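PDB 4OVK: periplasmic binding protein from Veillonella parvula, which probably binds a solute in the periplasm as the extracytoplasmic component of an ABC transporter and hands it to the membrane permease. Local coordinates for residues A[179-184]-A[231-236]; A[209-214]-A[227-232]. All coordinates share one frame; numbering follows the deposited sequence.

Contact 1 (A[179-184]-A[231-236])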
ATOM      1  N   PRO A 179      17.024  12.375 -11.860  1.00 24.29           N
ATOM      2  CA  PRO A 179      16.144  13.469 -11.427  1.00 24.97           C
ATOM      3  C   PRO A 179      15.992  13.478  -9.909  1.00 23.44           C
ATOM      4  O   PRO A 179      15.928  12.408  -9.298  1.00 23.00           O
ATOM      5  CB  PRO A 179      14.790  13.142 -12.081  1.00 26.21           C
ATOM      6  CG  PRO A 179      15.079  12.134 -13.128  1.00 28.70           C
ATOM      7  CD  PRO A 179      16.313  11.393 -12.695  1.00 28.03           C
ATOM      8  N   LYS A 180      15.954  14.671  -9.318  1.00 21.73           N
ATOM      9  CA  LYS A 180      15.742  14.817  -7.883  1.00 20.49           C
ATOM     10  C   LYS A 180      14.247  14.796  -7.569  1.00 19.44           C
ATOM     11  O   LYS A 180      13.480  15.595  -8.109  1.00 19.09           O
ATOM     12  CB  LYS A 180      16.371  16.109  -7.381  1.00 25.00           C
ATOM     13  CG  LYS A 180      16.409  16.211  -5.864  1.00 28.94           C
ATOM     14  CD  LYS A 180      17.060  17.502  -5.386  1.00 34.46           C
ATOM     15  CE  LYS A 180      18.514  17.612  -5.813  1.00 34.51           C
ATOM     16  NZ  LYS A 180      19.191  18.686  -5.045  1.00 35.44           N
ATOM     17  N   VAL A 181      13.851  13.880  -6.685  1.00 18.16           N
ATOM     18  CA  VAL A 181      12.437  13.601  -6.415  1.00 16.70           C
ATOM     19  C   VAL A 181      12.125  13.842  -4.949  1.00 18.44           C
ATOM     20  O   VAL A 181      12.857  13.358  -4.066  1.00 19.78           O
ATOM     21  CB  VAL A 181      12.056  12.138  -6.756  1.00 17.01           C
ATOM     22  CG1 VAL A 181      10.559  11.919  -6.583  1.00 17.31           C
ATOM     23  CG2 VAL A 181      12.504  11.760  -8.169  1.00 17.58           C
ATOM     24  N   LEU A 182      11.040  14.585  -4.711  1.00 16.17           N
ATOM     25  CA  LEU A 182      10.521  14.867  -3.371  1.00 17.75           C
ATOM     26  C   LEU A 182       9.172  14.161  -3.225  1.00 18.76           C
ATOM     27  O   LEU A 182       8.288  14.316  -4.081  1.00 17.66           O
ATOM     28  CB  LEU A 182      10.308  16.366  -3.190  1.00 18.85           C
ATOM     29  CG  LEU A 182       9.814  16.789  -1.800  1.00 20.86           C
ATOM     30  CD1 LEU A 182      10.894  16.529  -0.760  1.00 25.66           C
ATOM     31  CD2 LEU A 182       9.407  18.250  -1.809  1.00 23.78           C
ATOM     32  N   TYR A 183       9.011  13.384  -2.154  1.00 16.96           N
ATOM     33  CA  TYR A 183       7.730  12.763  -1.850  1.00 15.43           C
ATOM     34  C   TYR A 183       7.095  13.585  -0.723  1.00 16.11           C
ATOM     35  O   TYR A 183       7.520  13.515   0.428  1.00 17.25           O
ATOM     36  CB  TYR A 183       7.928  11.292  -1.465  1.00 17.84           C
ATOM     37  CG  TYR A 183       6.774  10.355  -1.836  1.00 16.68           C
ATOM     38  CD1 TYR A 183       5.516  10.513  -1.282  1.00 18.45           C
ATOM     39  CD2 TYR A 183       6.956   9.312  -2.739  1.00 18.43           C
ATOM     40  CE1 TYR A 183       4.472   9.648  -1.604  1.00 21.48           C
ATOM     41  CE2 TYR A 183       5.920   8.458  -3.085  1.00 19.91           C
ATOM     42  CZ  TYR A 183       4.681   8.622  -2.505  1.00 20.93           C
ATOM     43  OH  TYR A 183       3.657   7.756  -2.828  1.00 23.61           O
ATOM     44  N   LEU A 184       6.127  14.418  -1.095  1.00 16.21           N
ATOM     45  CA  LEU A 184       5.470  15.343  -0.179  1.00 15.83           C
ATOM     46  C   LEU A 184       4.205  14.696   0.385  1.00 16.01           C
ATOM     47  O   LEU A 184       3.332  14.271  -0.375  1.00 15.57           O
ATOM     48  CB  LEU A 184       5.151  16.664  -0.921  1.00 16.63           C
ATOM     49  CG  LEU A 184       4.455  17.794  -0.146  1.00 16.86           C
ATOM     50  CD1 LEU A 184       5.306  18.325   1.007  1.00 19.07           C
ATOM     51  CD2 LEU A 184       4.099  18.937  -1.099  1.00 17.61           C
ATOM     52  N   PRO A 231      13.650  20.215  -6.160  1.00 21.68           N
ATOM     53  CA  PRO A 231      13.385  18.945  -6.824  1.00 19.00           C
ATOM     54  C   PRO A 231      12.862  19.119  -8.251  1.00 19.35           C
ATOM     55  O   PRO A 231      12.188  20.122  -8.562  1.00 19.76           O
ATOM     56  CB  PRO A 231      12.339  18.281  -5.916  1.00 19.02           C
ATOM     57  CG  PRO A 231      11.681  19.406  -5.208  1.00 20.90           C
ATOM     58  CD  PRO A 231      12.749  20.432  -5.010  1.00 22.98           C
ATOM     59  N   ASP A 232      13.230  18.166  -9.104  1.00 18.94           N
ATOM     60  CA  ASP A 232      12.749  18.075 -10.498  1.00 18.46           C
ATOM     61  C   ASP A 232      11.342  17.477 -10.602  1.00 18.70           C
ATOM     62  O   ASP A 232      10.581  17.792 -11.533  1.00 19.39           O
ATOM     63  CB  ASP A 232      13.711  17.214 -11.322  1.00 20.55           C
ATOM     64  CG  ASP A 232      15.138  17.757 -11.325  1.00 23.97           C
ATOM     65  OD1 ASP A 232      15.364  18.841 -11.915  1.00 28.15           O
ATOM     66  OD2 ASP A 232      16.035  17.096 -10.741  1.00 24.92           O
ATOM     67  N   ILE A 233      11.016  16.591  -9.660  1.00 17.57           N
ATOM     68  CA  ILE A 233       9.743  15.869  -9.642  1.00 16.05           C
ATOM     69  C   ILE A 233       9.214  15.883  -8.209  1.00 14.91           C
ATOM     70  O   ILE A 233       9.994  15.732  -7.267  1.00 15.91           O
ATOM     71  CB  ILE A 233       9.927  14.406 -10.113  1.00 16.64           C
ATOM     72  CG1 ILE A 233      10.352  14.361 -11.584  1.00 16.87           C
ATOM     73  CG2 ILE A 233       8.644  13.596  -9.940  1.00 16.99           C
ATOM     74  CD1 ILE A 233      10.817  12.995 -12.056  1.00 19.23           C
ATOM     75  N   ILE A 234       7.910  16.104  -8.052  1.00 14.25           N
ATOM     76  CA  ILE A 234       7.259  16.042  -6.732  1.00 15.08           C
ATOM     77  C   ILE A 234       6.120  15.037  -6.844  1.00 14.30           C
ATOM     78  O   ILE A 234       5.310  15.120  -7.768  1.00 15.82           O
ATOM     79  CB  ILE A 234       6.697  17.415  -6.292  1.00 17.36           C
ATOM     80  CG1 ILE A 234       7.829  18.438  -6.107  1.00 19.02           C
ATOM     81  CG2 ILE A 234       5.890  17.281  -4.995  1.00 17.46           C
ATOM     82  CD1 ILE A 234       7.350  19.882  -6.013  1.00 19.76           C
ATOM     83  N   ILE A 235       6.096  14.066  -5.932  1.00 12.69           N
ATOM     84  CA  ILE A 235       5.002  13.124  -5.825  1.00 12.43           C
ATOM     85  C   ILE A 235       4.234  13.488  -4.557  1.00 12.38           C
ATOM     86  O   ILE A 235       4.841  13.718  -3.509  1.00 14.30           O
ATOM     87  CB  ILE A 235       5.515  11.673  -5.758  1.00 13.40           C
ATOM     88  CG1 ILE A 235       6.295  11.337  -7.048  1.00 16.65           C
ATOM     89  CG2 ILE A 235       4.372  10.703  -5.519  1.00 16.37           C
ATOM     90  CD1 ILE A 235       7.050  10.055  -6.943  1.00 19.14           C
ATOM     91  N   LEU A 236       2.912  13.574  -4.673  1.00 12.81           N
ATOM     92  CA  LEU A 236       2.040  13.926  -3.556  1.00 13.54           C
ATOM     93  C   LEU A 236       1.397  12.656  -3.028  1.00 12.62           C
ATOM     94  O   LEU A 236       0.853  11.884  -3.794  1.00 12.68           O
ATOM     95  CB  LEU A 236       0.946  14.898  -4.010  1.00 13.34           C
ATOM     96  CG  LEU A 236       1.387  16.182  -4.717  1.00 14.86           C
ATOM     97  CD1 LEU A 236       0.185  16.939  -5.249  1.00 15.92           C
ATOM     98  CD2 LEU A 236       2.199  17.072  -3.800  1.00 16.36           C
TER

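Contact 2 (A[209-214]-A[227-232])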
ATOM      1  N   ASN A 209      16.909  11.108  -4.118  1.00 26.26           N
ATOM      2  CA  ASN A 209      16.055  11.629  -3.063  1.00 25.53           C
ATOM      3  C   ASN A 209      16.421  13.053  -2.659  1.00 25.19           C
ATOM      4  O   ASN A 209      17.489  13.288  -2.084  1.00 29.63           O
ATOM      5  CB  ASN A 209      16.142  10.715  -1.857  1.00 27.20           C
ATOM      6  CG  ASN A 209      15.363   9.451  -2.064  1.00 30.22           C
ATOM      7  OD1 ASN A 209      14.142   9.496  -2.192  1.00 30.87           O
ATOM      8  ND2 ASN A 209      16.057   8.317  -2.128  1.00 31.57           N
ATOM      9  N   ALA A 210      15.524  13.996  -2.939  1.00 24.22           N
ATOM     10  CA  ALA A 210      15.692  15.382  -2.486  1.00 25.85           C
ATOM     11  C   ALA A 210      15.920  15.459  -0.976  1.00 25.94           C
ATOM     12  O   ALA A 210      16.729  16.260  -0.519  1.00 28.05           O
ATOM     13  CB  ALA A 210      14.483  16.230  -2.874  1.00 24.98           C
ATOM     14  N   ALA A 211      15.209  14.616  -0.218  1.00 26.63           N
ATOM     15  CA  ALA A 211      15.279  14.602   1.254  1.00 28.81           C
ATOM     16  C   ALA A 211      16.209  13.508   1.810  1.00 29.24           C
ATOM     17  O   ALA A 211      16.027  13.032   2.932  1.00 30.50           O
ATOM     18  CB  ALA A 211      13.880  14.439   1.821  1.00 28.17           C
ATOM     19  N   LYS A 212      17.203  13.138   1.012  1.00 29.07           N
ATOM     20  CA  LYS A 212      18.220  12.137   1.342  1.00 32.71           C
ATOM     21  C   LYS A 212      18.849  12.301   2.731  1.00 35.86           C
ATOM     22  O   LYS A 212      19.128  11.309   3.421  1.00 37.98           O
ATOM     23  CB  LYS A 212      19.296  12.209   0.247  1.00 39.32           C
ATOM     24  CG  LYS A 212      20.662  11.630   0.554  1.00 48.48           C
ATOM     25  CD  LYS A 212      21.612  11.940  -0.597  1.00 51.77           C
ATOM     26  CE  LYS A 212      22.115  13.374  -0.525  1.00 52.23           C
ATOM     27  NZ  LYS A 212      22.288  13.959  -1.875  1.00 51.95           N
ATOM     28  N   ASP A 213      19.069  13.548   3.142  1.00 32.55           N
ATOM     29  CA  ASP A 213      19.724  13.820   4.421  1.00 36.96           C
ATOM     30  C   ASP A 213      18.743  14.159   5.546  1.00 34.81           C
ATOM     31  O   ASP A 213      19.162  14.586   6.608  1.00 44.12           O
ATOM     32  CB  ASP A 213      20.770  14.925   4.243  1.00 39.52           C
ATOM     33  CG  ASP A 213      21.877  14.527   3.270  1.00 40.58           C
ATOM     34  OD1 ASP A 213      22.354  13.371   3.342  1.00 45.49           O
ATOM     35  OD2 ASP A 213      22.269  15.363   2.429  1.00 45.03           O
ATOM     36  N   THR A 214      17.449  13.931   5.318  1.00 35.55           N
ATOM     37  CA  THR A 214      16.420  14.108   6.347  1.00 34.93           C
ATOM     38  C   THR A 214      16.043  12.742   6.929  1.00 37.67           C
ATOM     39  O   THR A 214      15.656  11.839   6.192  1.00 37.06           O
ATOM     40  CB  THR A 214      15.169  14.806   5.772  1.00 34.16           C
ATOM     41  OG1 THR A 214      15.516  16.117   5.316  1.00 38.28           O
ATOM     42  CG2 THR A 214      14.070  14.931   6.826  1.00 36.11           C
HETATM   43  N   MSE A 227      13.302  24.699  -1.136  1.00 34.67           N
HETATM   44  CA  MSE A 227      13.768  25.626  -2.172  1.00 38.86           C
HETATM   45  C   MSE A 227      15.206  25.316  -2.526  1.00 40.61           C
HETATM   46  O   MSE A 227      15.574  25.298  -3.703  1.00 37.86           O
HETATM   47  CB  MSE A 227      13.585  27.074  -1.716  1.00 43.13           C
HETATM   48  CG  MSE A 227      12.103  27.453  -1.666  1.00 46.67           C
HETATM   49 SE   MSE A 227      11.852  29.216  -0.811  1.00 62.49          SE
HETATM   50  CE  MSE A 227      12.579  30.341  -2.260  1.00 58.44           C
ATOM     51  N   THR A 228      16.019  25.033  -1.514  1.00 37.93           N
ATOM     52  CA  THR A 228      17.424  24.672  -1.717  1.00 37.66           C
ATOM     53  C   THR A 228      17.578  23.363  -2.512  1.00 33.31           C
ATOM     54  O   THR A 228      18.360  23.306  -3.475  1.00 31.42           O
ATOM     55  CB  THR A 228      18.151  24.570  -0.358  1.00 38.38           C
ATOM     56  OG1 THR A 228      18.122  25.850   0.281  1.00 40.95           O
ATOM     57  CG2 THR A 228      19.598  24.126  -0.520  1.00 40.69           C
ATOM     58  N   TRP A 229      16.831  22.329  -2.120  1.00 32.60           N
ATOM     59  CA  TRP A 229      16.853  21.045  -2.835  1.00 31.72           C
ATOM     60  C   TRP A 229      16.459  21.249  -4.294  1.00 29.31           C
ATOM     61  O   TRP A 229      17.108  20.720  -5.193  1.00 30.80           O
ATOM     62  CB  TRP A 229      15.904  20.017  -2.196  1.00 31.16           C
ATOM     63  CG  TRP A 229      16.240  19.629  -0.779  1.00 32.23           C
ATOM     64  CD1 TRP A 229      17.456  19.707  -0.171  1.00 34.40           C
ATOM     65  CD2 TRP A 229      15.341  19.083   0.192  1.00 31.48           C
ATOM     66  NE1 TRP A 229      17.370  19.261   1.128  1.00 35.72           N
ATOM     67  CE2 TRP A 229      16.083  18.864   1.374  1.00 33.81           C
ATOM     68  CE3 TRP A 229      13.979  18.757   0.179  1.00 29.28           C
ATOM     69  CZ2 TRP A 229      15.509  18.340   2.531  1.00 36.16           C
ATOM     70  CZ3 TRP A 229      13.408  18.230   1.329  1.00 32.24           C
ATOM     71  CH2 TRP A 229      14.173  18.027   2.488  1.00 34.70           C
ATOM     72  N   ASP A 230      15.396  22.026  -4.509  1.00 28.00           N
ATOM     73  CA  ASP A 230      14.880  22.322  -5.852  1.00 28.39           C
ATOM     74  C   ASP A 230      14.593  21.034  -6.650  1.00 26.43           C
ATOM     75  O   ASP A 230      15.214  20.776  -7.689  1.00 28.98           O
ATOM     76  CB  ASP A 230      15.856  23.243  -6.610  1.00 29.89           C
ATOM     77  CG  ASP A 230      15.185  24.009  -7.741  1.00 31.73           C
ATOM     78  OD1 ASP A 230      13.944  23.945  -7.866  1.00 29.84           O
ATOM     79  OD2 ASP A 230      15.896  24.703  -8.502  1.00 40.75           O
ATOM     80  N   PRO A 231      13.650  20.215  -6.160  1.00 21.68           N
ATOM     81  CA  PRO A 231      13.385  18.945  -6.824  1.00 19.00           C
ATOM     82  C   PRO A 231      12.862  19.119  -8.251  1.00 19.35           C
ATOM     83  O   PRO A 231      12.188  20.122  -8.562  1.00 19.76           O
ATOM     84  CB  PRO A 231      12.339  18.281  -5.916  1.00 19.02           C
ATOM     85  CG  PRO A 231      11.681  19.406  -5.208  1.00 20.90           C
ATOM     86  CD  PRO A 231      12.749  20.432  -5.010  1.00 22.98           C
ATOM     87  N   ASP A 232      13.230  18.166  -9.104  1.00 18.94           N
ATOM     88  CA  ASP A 232      12.749  18.075 -10.498  1.00 18.46           C
ATOM     89  C   ASP A 232      11.342  17.477 -10.602  1.00 18.70           C
ATOM     90  O   ASP A 232      10.581  17.792 -11.533  1.00 19.39           O
ATOM     91  CB  ASP A 232      13.711  17.214 -11.322  1.00 20.55           C
ATOM     92  CG  ASP A 232      15.138  17.757 -11.325  1.00 23.97           C
ATOM     93  OD1 ASP A 232      15.364  18.841 -11.915  1.00 28.15           O
ATOM     94  OD2 ASP A 232      16.035  17.096 -10.741  1.00 24.92           O
TER

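Contact 1 (A[179-184]-A[231-236])
I235, L182 and K180 carry the join between two neighbouring parallel strands, 180-184 and 233-236. CG2 of I235 stands over one face of the Y183 ring, 3.8 Å from its centroid, in a CH-pi contact; this methyl lies anti to the backbone N, while the other branch, with CG1 beside that N (chi1 -61°), ends in CD1, 4.0 Å from V181 CG1. L182 points to the other face, its CB resting 3.9 Å from P231 CG. Its backbone is gripped twice. L182 N donates to I233 O (3.0 Å). I235 N donates to L182 O (2.9 Å). At K180 the pattern changes: K180 O receives I233 N and, weakly, D232 N, but K180 N reaches the anti lone pair of D232 OD2 at 2.8 Å, nearly straight (170°). D232, just ahead of strand 233-236, thus offers a side-chain oxygen where regular backbone bonding has not yet begun. K180 CB lies 3.5 Å from D232 OD2, but the lysine's end leads away, NZ bonding to W229 O. Helix 285-296 packs on V181, Y183 and I233, strand 190-192 touches L182 and L184, and strands 208-209 and 268-270 flank the pair.

Contact 2 (A[209-214]-A[227-232])
The indole of W229 lies against the backbone of A210 and A211, with a carbonyl oxygen pressed on one face. Its CG is anti to the carbonyl carbon, beside the backbone N (chi1 -63°). A210 O sits over the centre of the ring system, 3.1 Å above its plane and 3.2 Å from W229 CD2; its 3.5 Å separation from W229 NE1 has too poor an angle for a hydrogen bond. A210 CB packs 4.0 Å from W229 CE3. On the same face A211 CA makes a CH-pi contact with the six-membered ring, 4.0 Å from the centroid, and A211 CB reaches W229 CH2 at 3.7 Å. T214 meets the edge instead: OG1 lies near the ring plane, 3.6 Å from W229 CZ2, and the side chains cross at about a right angle. Two overlapping type I turns, N209 to K212 and A211 to T214, lay the chain over this face and on to that edge. The helix ends at W229, and D230, with positive phi (54°), leads to P231, whose CB is 4.2 Å from A210 CB. This is a beta-alpha-beta crossover of a parallel alpha/beta domain: from edge strand 208-209, through short strand 218-220 and helix 223-229, past strand 180-184 to strand 233-236.

How the contacts relate
After the N-terminal part of the chain, strand 180-184 comes first of the segments, followed by the turns at 209-214, the helix end at 227-232 and finally strand 233-236. Contact 1 closes the long loop of 46 intervening residues; contact 2 closes a much shorter one of 12, lying wholly within it, and their closing segments overlap at P231 and D232. Their centres are about 8 Å apart. Strand 180-184 also joins them directly: V181 O is hydrogen-bonded to A210 N, and L182 CD1 packs on W229 CZ3. Together they tie two central strands of one sheet to the edge-strand exit and to helix 223-229.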